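Local coordinates for protein Myo-inositol phosphohydrolase (Mitsuokella multacida, PDB 4WU3) that probably removes phosphate groups from inositol hexakisphosphate, as a PTP-like phytase, and is seen here with inositol-(1,3,4,5)-tetrakisphosphate bound, at residues D53-Q59 / S95-E101; V265-I271 / V304-Y308; H426-G431 / I487-E493; A517-D521 / S621-L626. The protein carries 2 engineered substitutions. One frame throughout, in Å; residues are numbered along the deposited sequence.

The four contacts come one after another along the chain and illustrate how a chain with two PTP-like sequence ranges holds separate elements of its fold together. Interactions 1 and 2 fall in the first half, their centres about 31 Å apart; interactions 3 and 4 fall in the second, centres about 34 Å apart. Interactions 1 and 3, centres about 62 Å apart, flank the middle of the molecule. Interaction 1 ties the end of strand 49-54 to the start of helix 99-108, interaction 2 joins helices 267-276 and 291-313, interaction 3 adds edge strand 490-491 to a mixed sheet, and interaction 4 docks the C-terminal helix 622-626 on helix 517-529. None touches another, so each works locally.

Interaction 1 (D53-Q59 / S95-E101); sequences DRADVNQ and SCFSEKE
Arg-54 meets Glu-101 side-on, its guanidinium and the carboxylate nearly coplanar, 21° apart, although the side chains cross at about a right angle. NE gives an almost straight bond to the syn lone pair of OE1, and Arg-54 NH2 reaches Glu-101 OE2 at 2.7 Å, completing a two-nitrogen salt bridge. Arg-54 CG lies 3.7 Å from Cys-96 SG; beyond it, bends at chi2 and chi3 carry the guanidinium round to Glu-101. Gln-59 runs alongside Glu-101, and its NE2 uses the anti lone pair of OE2 at 3.1 Å. Ser-98 and Glu-101 form a capping box at the start of helix 99-108: Ser-98 N donates to Glu-101 OE1 (2.8 Å), and Glu-101 N returns a bond to Ser-98 OG. Each carboxylate oxygen thus takes two protein donors, which fixes the carboxylate's rotation. An alanine in place of Glu-101 is likely to leave the Arg-54 guanidinium without its anion and strip the helix start of half its capping box. Asp-56, with CG anti to its backbone N (chi1 -155°), brings OD1 to this helix start, accepting from Ser-98 OG at 2.8 Å and from Lys-100 N at 2.9 Å, the latter on its syn lone pair.

Interaction 2 (V265-I271 / V304-Y308); sequences VSFDDII and VQHFY
Phe-267 is the bump of this helix-helix contact, set into a hollow formed by Val-304, Gln-305 and Tyr-308 on the facing helix. Its CB sits squarely over the centre of the Tyr-308 ring, 3.7 Å from the centroid, a CH-pi contact. Beyond CB the phenyl ring turns its edge toward the tyrosine face in an offset edge-to-face pair, with centroids 5.6 Å apart and planes at 67°. The far rim reaches deeper: Phe-267 CZ comes to 3.4 Å from Gln-305 CG and also touches Val-304 CG2. Tyr-308, its chi1 of -177° extending the ring away from the backbone N, reaches the loop ahead of helix 267-276, where its OH donates to Val-265 O at 2.8 Å. Ile-271 CD1 fills in beside Val-304 CG2, 4.1 Å away, and Ile-270 CD1 lies at the edge of the tyrosine ring. The axes of the short segments 267-271 and 304-308 come within 11.2 Å, at 128°, a spacing bridged by the two aromatic side chains. Segment 265-271 lies in a tyrosine-phosphatase-like range. Helix 247-261 packs against both partners, Ile-258 touching Ile-270 and Val-254 touching Val-304, so helices 267-276 and 291-313 meet beside a common neighbour.

Interaction 3 (H426-G431 / I487-E493); sequences HGVFNG and IESVMTE
Asn-430 OD1 is gripped by two successive backbone N-H groups, from Glu-488 at 2.7 Å and from Ser-489 at 2.9 Å. The first meets a lone pair in the carbonyl plane; the second arrives nearly along the C=O axis. These two hydrogen bonds finish an antiparallel pairing in which strand 490-491 forms the edge of a mixed sheet, next to strand 426-429. Val-428 and Met-491 are the hydrogen-bonded pair, exchanging reciprocal N-H to O bonds, while Phe-429 and Val-490 form the adjoining non-hydrogen-bonded pair. Beyond it, Asn-430 N donates to Ser-489 O. The Asn-430 CG stands opposite its carbonyl carbon (chi1 -57°), which turns OD1 to both N-H groups, and ND2 bonds to Lys-486 O. Replacing Asn-430 by alanine removes this carbonyl and is likely to leave the N-H groups of Glu-488 and Ser-489 without their shared acceptor and the 487-489 segment freer to move. On one face of the sheet Phe-429 lies beside Val-490, with CD1 3.8 Å from CG2, and Ile-487 CG2 lies over the phenyl face in a CH-pi contact, 4.2 Å from the Phe-429 ring centroid. On the other face Val-428 and Met-491 run side by side. Leu-460 of helix 449-463 covers the Phe-429 and Val-490 face. At the opposite end, a water takes the N-H of Glu-493 at 2.8 Å and donates to His-426 O at 2.7 Å.

Interaction 4 (A517-D521 / S621-L626); sequences AANID and SWSQWL
Ile-520 lies over one face of the Trp-622 indole, CG2 standing 4.1 Å from the centroid of the five-membered ring in a CH-pi contact. Its CD1 continues along the ring to meet NE1 at 3.7 Å. Ala-517, one helical turn earlier, comes to the indole at its edge: its CA is in the ring plane, 3.7 Å from Trp-622 CD1. The methyl of Ala-517 also touches Ser-623 OG and Leu-626 CD1. Swung away from its own backbone N (chi1 167°), the Trp-622 indole reaches helix 517-529, and Phe-606 and Tyr-609 of helix 593-613 meet it edge-to-face. Helix 622-626, the last of the chain, begins with a capping box: Ser-621 OG accepts from Gln-624 N at 3.1 Å, and Ser-621 N returns a weak bond to Gln-624 OE1. The axes of the short segments 517-521 and 622-626 come within 9.4 Å, at 135°. Asp-521 addresses the helix start, its carboxylate plane 87° from the indole. OD2 takes the hydroxyl of Ser-623 at 2.7 Å from above the carboxylate plane, and OD1 receives weak bonds from Trp-622 N and Ser-623 N. A carboxylate at the N-terminal end of a helix probably gains from the helix dipole, which would favour its charged form.

Interaction 1 (D53-Q59 / S95-E101)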
# COMPACT_ATOMS: atom_id res chain seq x y z
N ASP A 53 -9.32 3.36 25.55
CA ASP A 53 -9.59 2.25 24.64
C ASP A 53 -10.85 1.52 25.10
O ASP A 53 -11.79 1.31 24.33
CB ASP A 53 -8.42 1.25 24.63
CG ASP A 53 -7.15 1.80 23.99
OD1 ASP A 53 -7.23 2.72 23.15
OD2 ASP A 53 -6.07 1.28 24.32
N ARG A 54 -10.84 1.10 26.37
CA ARG A 54 -11.95 0.37 26.98
C ARG A 54 -12.22 0.85 28.40
O ARG A 54 -11.37 0.76 29.28
CB ARG A 54 -11.64 -1.13 27.04
CG ARG A 54 -11.26 -1.79 25.72
CD ARG A 54 -12.38 -1.70 24.71
NE ARG A 54 -13.50 -2.55 25.11
CZ ARG A 54 -14.64 -2.64 24.46
NH1 ARG A 54 -14.85 -1.94 23.35
NH2 ARG A 54 -15.59 -3.44 24.91
N ALA A 55 -13.43 1.38 28.61
CA ALA A 55 -13.91 1.69 29.94
C ALA A 55 -14.02 0.38 30.68
O ALA A 55 -14.29 -0.65 30.07
CB ALA A 55 -15.27 2.39 29.86
N ASP A 56 -13.83 0.40 31.99
CA ASP A 56 -13.79 -0.83 32.77
C ASP A 56 -15.18 -1.32 33.14
O ASP A 56 -15.82 -0.79 34.05
CB ASP A 56 -12.97 -0.63 34.04
CG ASP A 56 -12.41 -1.93 34.56
OD1 ASP A 56 -12.52 -2.95 33.84
OD2 ASP A 56 -11.84 -1.94 35.67
N VAL A 57 -15.63 -2.35 32.44
CA VAL A 57 -17.00 -2.83 32.55
C VAL A 57 -17.01 -4.34 32.62
O VAL A 57 -16.26 -5.00 31.91
CB VAL A 57 -17.82 -2.40 31.32
CG1 VAL A 57 -19.25 -2.87 31.46
CG2 VAL A 57 -17.77 -0.90 31.14
N ASN A 58 -17.86 -4.90 33.49
CA ASN A 58 -17.93 -6.36 33.64
C ASN A 58 -18.68 -7.01 32.47
O ASN A 58 -19.89 -7.16 32.51
CB ASN A 58 -18.60 -6.73 34.96
CG ASN A 58 -18.76 -8.22 35.14
OD1 ASN A 58 -18.05 -9.01 34.52
ND2 ASN A 58 -19.69 -8.62 36.00
N GLN A 59 -17.95 -7.38 31.43
CA GLN A 59 -18.57 -7.93 30.24
C GLN A 59 -17.49 -8.50 29.32
O GLN A 59 -16.31 -8.16 29.45
CB GLN A 59 -19.33 -6.83 29.49
CG GLN A 59 -18.41 -5.78 28.89
CD GLN A 59 -19.14 -4.67 28.17
OE1 GLN A 59 -20.36 -4.69 28.03
NE2 GLN A 59 -18.39 -3.67 27.71
N SER A 95 -11.50 -7.60 20.51
CA SER A 95 -10.91 -6.29 20.64
C SER A 95 -10.03 -6.23 21.88
O SER A 95 -9.99 -7.17 22.68
CB SER A 95 -12.02 -5.27 20.86
OG SER A 95 -12.54 -5.38 22.18
N CYS A 96 -9.38 -5.10 22.08
CA CYS A 96 -8.68 -4.90 23.32
C CYS A 96 -9.72 -4.92 24.43
O CYS A 96 -10.92 -4.77 24.17
CB CYS A 96 -7.87 -3.61 23.29
SG CYS A 96 -8.80 -2.10 23.03
N PHE A 97 -9.25 -5.11 25.66
CA PHE A 97 -10.12 -5.33 26.81
C PHE A 97 -9.66 -4.53 28.03
O PHE A 97 -8.45 -4.33 28.26
CB PHE A 97 -10.17 -6.83 27.17
CG PHE A 97 -8.83 -7.54 27.11
CD1 PHE A 97 -7.87 -7.33 28.08
CD2 PHE A 97 -8.55 -8.42 26.07
CE1 PHE A 97 -6.64 -7.98 28.01
CE2 PHE A 97 -7.33 -9.08 26.00
CZ PHE A 97 -6.37 -8.85 26.97
N SER A 98 -10.63 -4.06 28.81
CA SER A 98 -10.37 -3.54 30.15
C SER A 98 -10.06 -4.71 31.07
O SER A 98 -10.15 -5.88 30.69
CB SER A 98 -11.59 -2.78 30.68
OG SER A 98 -12.59 -3.67 31.14
N GLU A 99 -9.71 -4.40 32.31
CA GLU A 99 -9.39 -5.46 33.27
C GLU A 99 -10.61 -6.35 33.57
O GLU A 99 -10.50 -7.56 33.59
CB GLU A 99 -8.86 -4.85 34.56
CG GLU A 99 -8.26 -5.86 35.51
CD GLU A 99 -7.63 -5.20 36.71
OE1 GLU A 99 -8.13 -4.13 37.13
OE2 GLU A 99 -6.65 -5.74 37.25
N LYS A 100 -11.77 -5.74 33.81
CA LYS A 100 -12.99 -6.52 34.03
C LYS A 100 -13.38 -7.35 32.80
O LYS A 100 -13.96 -8.43 32.92
CB LYS A 100 -14.15 -5.62 34.44
CG LYS A 100 -13.99 -5.00 35.82
CD LYS A 100 -15.23 -4.23 36.24
CE LYS A 100 -14.97 -3.37 37.47
NZ LYS A 100 -14.61 -4.22 38.63
N GLU A 101 -13.06 -6.85 31.60
CA GLU A 101 -13.35 -7.63 30.40
C GLU A 101 -12.41 -8.83 30.29
O GLU A 101 -12.81 -9.91 29.87
CB GLU A 101 -13.30 -6.76 29.14
CG GLU A 101 -14.43 -5.73 29.08
CD GLU A 101 -14.27 -4.71 27.98
OE1 GLU A 101 -13.12 -4.33 27.65
OE2 GLU A 101 -15.32 -4.26 27.46
O HOH W 1 -15.51 -1.30 27.78
O HOH W 2 -10.92 -3.72 37.34
O HOH W 3 -15.45 -9.54 34.71

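Interaction 2 (V265-I271 / V304-Y308)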
# COMPACT_ATOMS: atom_id res chain seq x y z
N VAL A 265 -8.59 -28.81 5.44
CA VAL A 265 -9.57 -27.77 5.09
C VAL A 265 -9.00 -26.79 4.08
O VAL A 265 -7.84 -26.39 4.15
CB VAL A 265 -10.02 -27.01 6.37
CG1 VAL A 265 -11.05 -25.95 6.04
CG2 VAL A 265 -10.59 -27.99 7.38
N SER A 266 -9.83 -26.39 3.12
CA SER A 266 -9.37 -25.50 2.07
C SER A 266 -9.17 -24.08 2.57
O SER A 266 -9.76 -23.65 3.57
CB SER A 266 -10.36 -25.48 0.92
OG SER A 266 -11.53 -24.79 1.31
N PHE A 267 -8.33 -23.34 1.87
CA PHE A 267 -8.07 -21.94 2.18
C PHE A 267 -9.37 -21.14 2.20
O PHE A 267 -9.65 -20.41 3.15
CB PHE A 267 -7.09 -21.34 1.17
CG PHE A 267 -6.91 -19.86 1.32
CD1 PHE A 267 -6.19 -19.35 2.39
CD2 PHE A 267 -7.47 -18.99 0.42
CE1 PHE A 267 -6.03 -17.99 2.54
CE2 PHE A 267 -7.32 -17.63 0.57
CZ PHE A 267 -6.61 -17.13 1.64
N ASP A 268 -10.19 -21.30 1.17
CA ASP A 268 -11.43 -20.54 1.07
C ASP A 268 -12.38 -20.79 2.25
O ASP A 268 -13.06 -19.88 2.70
CB ASP A 268 -12.15 -20.88 -0.24
CG ASP A 268 -11.47 -20.27 -1.45
OD1 ASP A 268 -10.66 -19.33 -1.27
OD2 ASP A 268 -11.75 -20.72 -2.58
N ASP A 269 -12.42 -22.03 2.72
CA ASP A 269 -13.32 -22.39 3.80
C ASP A 269 -12.86 -21.71 5.08
O ASP A 269 -13.66 -21.19 5.86
CB ASP A 269 -13.40 -23.91 3.95
CG ASP A 269 -14.40 -24.55 2.98
OD1 ASP A 269 -15.12 -23.81 2.25
OD2 ASP A 269 -14.46 -25.80 2.93
N ILE A 270 -11.55 -21.70 5.30
CA ILE A 270 -11.01 -21.06 6.48
C ILE A 270 -11.37 -19.57 6.50
O ILE A 270 -11.90 -19.06 7.48
CB ILE A 270 -9.50 -21.30 6.58
CG1 ILE A 270 -9.23 -22.79 6.85
CG2 ILE A 270 -8.90 -20.45 7.68
CD1 ILE A 270 -7.76 -23.14 7.02
N ILE A 271 -11.10 -18.87 5.40
CA ILE A 271 -11.41 -17.44 5.28
C ILE A 271 -12.89 -17.19 5.58
O ILE A 271 -13.23 -16.30 6.36
CB ILE A 271 -11.08 -16.91 3.87
CG1 ILE A 271 -9.57 -16.90 3.65
CG2 ILE A 271 -11.65 -15.51 3.66
CD1 ILE A 271 -8.84 -15.94 4.56
N VAL A 304 -2.26 -14.10 3.75
CA VAL A 304 -2.82 -15.32 4.32
C VAL A 304 -2.82 -16.46 3.30
O VAL A 304 -2.74 -17.61 3.68
CB VAL A 304 -4.21 -15.14 4.98
CG1 VAL A 304 -4.06 -14.50 6.34
CG2 VAL A 304 -5.15 -14.33 4.10
N GLN A 305 -2.90 -16.12 2.01
CA GLN A 305 -2.74 -17.13 0.96
C GLN A 305 -1.34 -17.73 1.03
O GLN A 305 -1.16 -18.94 0.95
CB GLN A 305 -2.98 -16.53 -0.43
CG GLN A 305 -4.39 -16.00 -0.65
CD GLN A 305 -4.56 -15.35 -2.01
OE1 GLN A 305 -4.60 -14.13 -2.14
NE2 GLN A 305 -4.67 -16.17 -3.05
N HIS A 306 -0.34 -16.88 1.18
CA HIS A 306 1.04 -17.37 1.21
C HIS A 306 1.32 -18.17 2.47
O HIS A 306 2.01 -19.18 2.41
CB HIS A 306 2.04 -16.21 1.11
CG HIS A 306 1.91 -15.41 -0.14
ND1 HIS A 306 1.79 -15.99 -1.39
CD2 HIS A 306 1.90 -14.07 -0.34
CE1 HIS A 306 1.69 -15.04 -2.30
NE2 HIS A 306 1.76 -13.87 -1.69
N PHE A 307 0.79 -17.72 3.61
CA PHE A 307 0.93 -18.48 4.85
C PHE A 307 0.26 -19.85 4.73
O PHE A 307 0.81 -20.85 5.20
CB PHE A 307 0.33 -17.70 6.03
CG PHE A 307 0.57 -18.35 7.37
CD1 PHE A 307 1.78 -18.20 8.03
CD2 PHE A 307 -0.42 -19.11 7.97
CE1 PHE A 307 2.00 -18.80 9.26
CE2 PHE A 307 -0.20 -19.72 9.19
CZ PHE A 307 1.01 -19.56 9.84
N TYR A 308 -0.93 -19.91 4.11
CA TYR A 308 -1.60 -21.20 3.87
C TYR A 308 -0.70 -22.16 3.09
O TYR A 308 -0.49 -23.32 3.49
CB TYR A 308 -2.89 -20.99 3.08
CG TYR A 308 -3.69 -22.25 2.85
CD1 TYR A 308 -4.58 -22.72 3.82
CD2 TYR A 308 -3.57 -22.98 1.67
CE1 TYR A 308 -5.32 -23.86 3.61
CE2 TYR A 308 -4.32 -24.13 1.46
CZ TYR A 308 -5.20 -24.56 2.44
OH TYR A 308 -5.95 -25.71 2.25

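Interaction 3 (H426-G431 / I487-E493)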
# COMPACT_ATOMS: atom_id res chain seq x y z
N HIS A 426 36.18 -3.82 10.77
CA HIS A 426 37.17 -2.84 10.32
C HIS A 426 38.58 -3.38 10.51
O HIS A 426 38.78 -4.40 11.18
CB HIS A 426 37.05 -1.52 11.08
CG HIS A 426 37.45 -1.62 12.52
ND1 HIS A 426 38.56 -0.97 13.02
CD2 HIS A 426 36.90 -2.30 13.55
CE1 HIS A 426 38.67 -1.25 14.31
NE2 HIS A 426 37.68 -2.06 14.66
N GLY A 427 39.54 -2.66 9.93
CA GLY A 427 40.94 -3.03 10.02
C GLY A 427 41.83 -1.99 9.37
O GLY A 427 41.46 -0.82 9.29
N VAL A 428 42.99 -2.43 8.90
CA VAL A 428 43.96 -1.54 8.29
C VAL A 428 44.43 -2.09 6.95
O VAL A 428 44.93 -3.22 6.88
CB VAL A 428 45.19 -1.34 9.21
CG1 VAL A 428 46.13 -0.29 8.65
CG2 VAL A 428 44.74 -0.94 10.60
N PHE A 429 44.25 -1.30 5.90
CA PHE A 429 44.76 -1.61 4.55
C PHE A 429 45.84 -0.61 4.19
O PHE A 429 45.56 0.58 4.11
CB PHE A 429 43.66 -1.46 3.50
CG PHE A 429 42.61 -2.53 3.54
CD1 PHE A 429 42.76 -3.65 4.34
CD2 PHE A 429 41.48 -2.42 2.75
CE1 PHE A 429 41.80 -4.64 4.37
CE2 PHE A 429 40.52 -3.41 2.77
CZ PHE A 429 40.67 -4.52 3.58
N ASN A 430 47.06 -1.09 3.94
CA ASN A 430 48.18 -0.21 3.55
C ASN A 430 48.40 0.97 4.50
O ASN A 430 48.82 2.04 4.08
CB ASN A 430 47.97 0.38 2.15
CG ASN A 430 47.79 -0.67 1.08
OD1 ASN A 430 48.24 -1.80 1.21
ND2 ASN A 430 47.13 -0.29 -0.01
N GLY A 431 48.10 0.77 5.78
CA GLY A 431 48.27 1.83 6.76
C GLY A 431 47.02 2.65 7.00
O GLY A 431 46.94 3.40 7.98
N ILE A 487 45.62 -3.67 -2.62
CA ILE A 487 45.77 -3.87 -1.18
C ILE A 487 47.04 -4.66 -0.92
O ILE A 487 47.08 -5.86 -1.15
CB ILE A 487 44.56 -4.61 -0.58
CG1 ILE A 487 43.26 -3.88 -0.92
CG2 ILE A 487 44.72 -4.74 0.93
CD1 ILE A 487 43.30 -2.39 -0.65
N GLU A 488 48.09 -3.97 -0.45
CA GLU A 488 49.40 -4.59 -0.24
C GLU A 488 49.54 -5.15 1.17
O GLU A 488 49.96 -6.29 1.34
CB GLU A 488 50.53 -3.59 -0.53
CG GLU A 488 50.55 -3.03 -1.95
CD GLU A 488 51.19 -3.96 -2.98
OE1 GLU A 488 51.63 -5.07 -2.60
OE2 GLU A 488 51.27 -3.57 -4.16
N SER A 489 49.21 -4.35 2.19
CA SER A 489 49.28 -4.84 3.57
C SER A 489 47.93 -4.80 4.29
O SER A 489 47.12 -3.88 4.10
CB SER A 489 50.32 -4.06 4.36
OG SER A 489 49.89 -2.73 4.59
N VAL A 490 47.71 -5.80 5.14
CA VAL A 490 46.46 -5.94 5.86
C VAL A 490 46.68 -6.39 7.32
O VAL A 490 47.24 -7.45 7.55
CB VAL A 490 45.56 -6.97 5.17
CG1 VAL A 490 44.28 -7.19 5.97
CG2 VAL A 490 45.22 -6.51 3.76
N MET A 491 46.24 -5.55 8.27
CA MET A 491 46.28 -5.85 9.71
C MET A 491 44.89 -5.67 10.32
O MET A 491 44.05 -4.94 9.78
CB MET A 491 47.22 -4.89 10.45
CG MET A 491 48.68 -4.88 10.01
SD MET A 491 49.58 -3.75 11.06
CE MET A 491 49.38 -2.21 10.16
N THR A 492 44.65 -6.34 11.45
CA THR A 492 43.55 -5.95 12.33
C THR A 492 44.07 -4.78 13.15
O THR A 492 45.28 -4.54 13.20
CB THR A 492 43.11 -7.07 13.30
OG1 THR A 492 44.18 -7.43 14.18
CG2 THR A 492 42.67 -8.28 12.55
N GLU A 493 43.16 -4.05 13.79
CA GLU A 493 43.57 -2.94 14.65
C GLU A 493 44.33 -3.48 15.86
O GLU A 493 45.27 -2.85 16.35
CB GLU A 493 42.37 -2.13 15.13
CG GLU A 493 42.73 -1.11 16.19
CD GLU A 493 41.65 -0.07 16.42
OE1 GLU A 493 41.12 0.49 15.42
OE2 GLU A 493 41.34 0.21 17.60
O HOH W 4 40.53 -4.76 13.16
O HOH W 5 48.08 -2.08 6.71

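Interaction 4 (A517-D521 / S621-L626)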
# COMPACT_ATOMS: atom_id res chain seq x y z
N ALA A 517 22.79 -3.29 27.07
CA ALA A 517 23.04 -3.71 28.45
C ALA A 517 24.26 -4.62 28.54
O ALA A 517 25.12 -4.41 29.38
CB ALA A 517 21.83 -4.44 29.00
N ALA A 518 24.32 -5.64 27.67
CA ALA A 518 25.43 -6.57 27.66
C ALA A 518 26.74 -5.83 27.43
O ALA A 518 27.74 -6.12 28.09
CB ALA A 518 25.24 -7.62 26.57
N ASN A 519 26.72 -4.89 26.50
CA ASN A 519 27.91 -4.13 26.16
C ASN A 519 28.41 -3.25 27.30
O ASN A 519 29.61 -3.08 27.47
CB ASN A 519 27.67 -3.31 24.89
CG ASN A 519 27.72 -4.16 23.64
OD1 ASN A 519 28.12 -5.32 23.70
ND2 ASN A 519 27.32 -3.59 22.51
N ILE A 520 27.48 -2.73 28.08
CA ILE A 520 27.82 -1.89 29.22
C ILE A 520 28.34 -2.75 30.37
O ILE A 520 29.29 -2.37 31.04
CB ILE A 520 26.62 -1.03 29.67
CG1 ILE A 520 26.31 0.04 28.61
CG2 ILE A 520 26.89 -0.37 31.01
CD1 ILE A 520 25.17 0.97 28.96
N ASP A 521 27.72 -3.90 30.57
CA ASP A 521 28.18 -4.87 31.57
C ASP A 521 29.61 -5.31 31.26
O ASP A 521 30.43 -5.45 32.17
CB ASP A 521 27.29 -6.11 31.56
CG ASP A 521 26.09 -5.98 32.46
OD1 ASP A 521 26.03 -5.00 33.23
OD2 ASP A 521 25.22 -6.87 32.41
N SER A 621 25.11 -5.74 38.76
CA SER A 621 25.37 -5.36 37.38
C SER A 621 24.29 -4.42 36.85
O SER A 621 23.20 -4.32 37.41
CB SER A 621 25.46 -6.59 36.49
OG SER A 621 24.19 -7.18 36.32
N TRP A 622 24.61 -3.76 35.74
CA TRP A 622 23.69 -2.87 35.05
C TRP A 622 22.47 -3.62 34.53
O TRP A 622 21.35 -3.14 34.64
CB TRP A 622 24.43 -2.18 33.90
CG TRP A 622 23.60 -1.45 32.87
CD1 TRP A 622 23.48 -1.79 31.56
CD2 TRP A 622 22.85 -0.24 33.04
NE1 TRP A 622 22.69 -0.89 30.91
CE2 TRP A 622 22.29 0.07 31.79
CE3 TRP A 622 22.59 0.59 34.12
CZ2 TRP A 622 21.48 1.18 31.59
CZ3 TRP A 622 21.79 1.70 33.93
CH2 TRP A 622 21.25 1.99 32.67
N SER A 623 22.70 -4.81 33.98
CA SER A 623 21.61 -5.64 33.48
C SER A 623 20.66 -6.07 34.59
O SER A 623 19.45 -5.97 34.45
CB SER A 623 22.16 -6.86 32.75
OG SER A 623 22.70 -6.48 31.50
N GLN A 624 21.21 -6.55 35.70
CA GLN A 624 20.40 -6.95 36.86
C GLN A 624 19.63 -5.75 37.42
O GLN A 624 18.44 -5.84 37.72
CB GLN A 624 21.29 -7.58 37.94
CG GLN A 624 21.91 -8.92 37.56
CD GLN A 624 23.03 -9.35 38.50
OE1 GLN A 624 23.42 -8.60 39.39
NE2 GLN A 624 23.55 -10.56 38.30
N TRP A 625 20.30 -4.60 37.53
CA TRP A 625 19.66 -3.38 38.01
C TRP A 625 18.48 -2.98 37.12
O TRP A 625 17.40 -2.70 37.62
CB TRP A 625 20.68 -2.24 38.07
CG TRP A 625 20.16 -0.98 38.72
CD1 TRP A 625 20.06 -0.72 40.06
CD2 TRP A 625 19.68 0.21 38.05
NE1 TRP A 625 19.55 0.54 40.27
CE2 TRP A 625 19.30 1.13 39.05
CE3 TRP A 625 19.52 0.57 36.71
CZ2 TRP A 625 18.78 2.39 38.75
CZ3 TRP A 625 19.00 1.82 36.41
CH2 TRP A 625 18.64 2.71 37.42
N LEU A 626 18.70 -2.97 35.81
CA LEU A 626 17.62 -2.68 34.87
C LEU A 626 16.45 -3.61 35.12
O LEU A 626 15.30 -3.19 35.11
CB LEU A 626 18.10 -2.85 33.43
CG LEU A 626 18.97 -1.74 32.84
CD1 LEU A 626 19.32 -2.07 31.40
CD2 LEU A 626 18.26 -0.41 32.93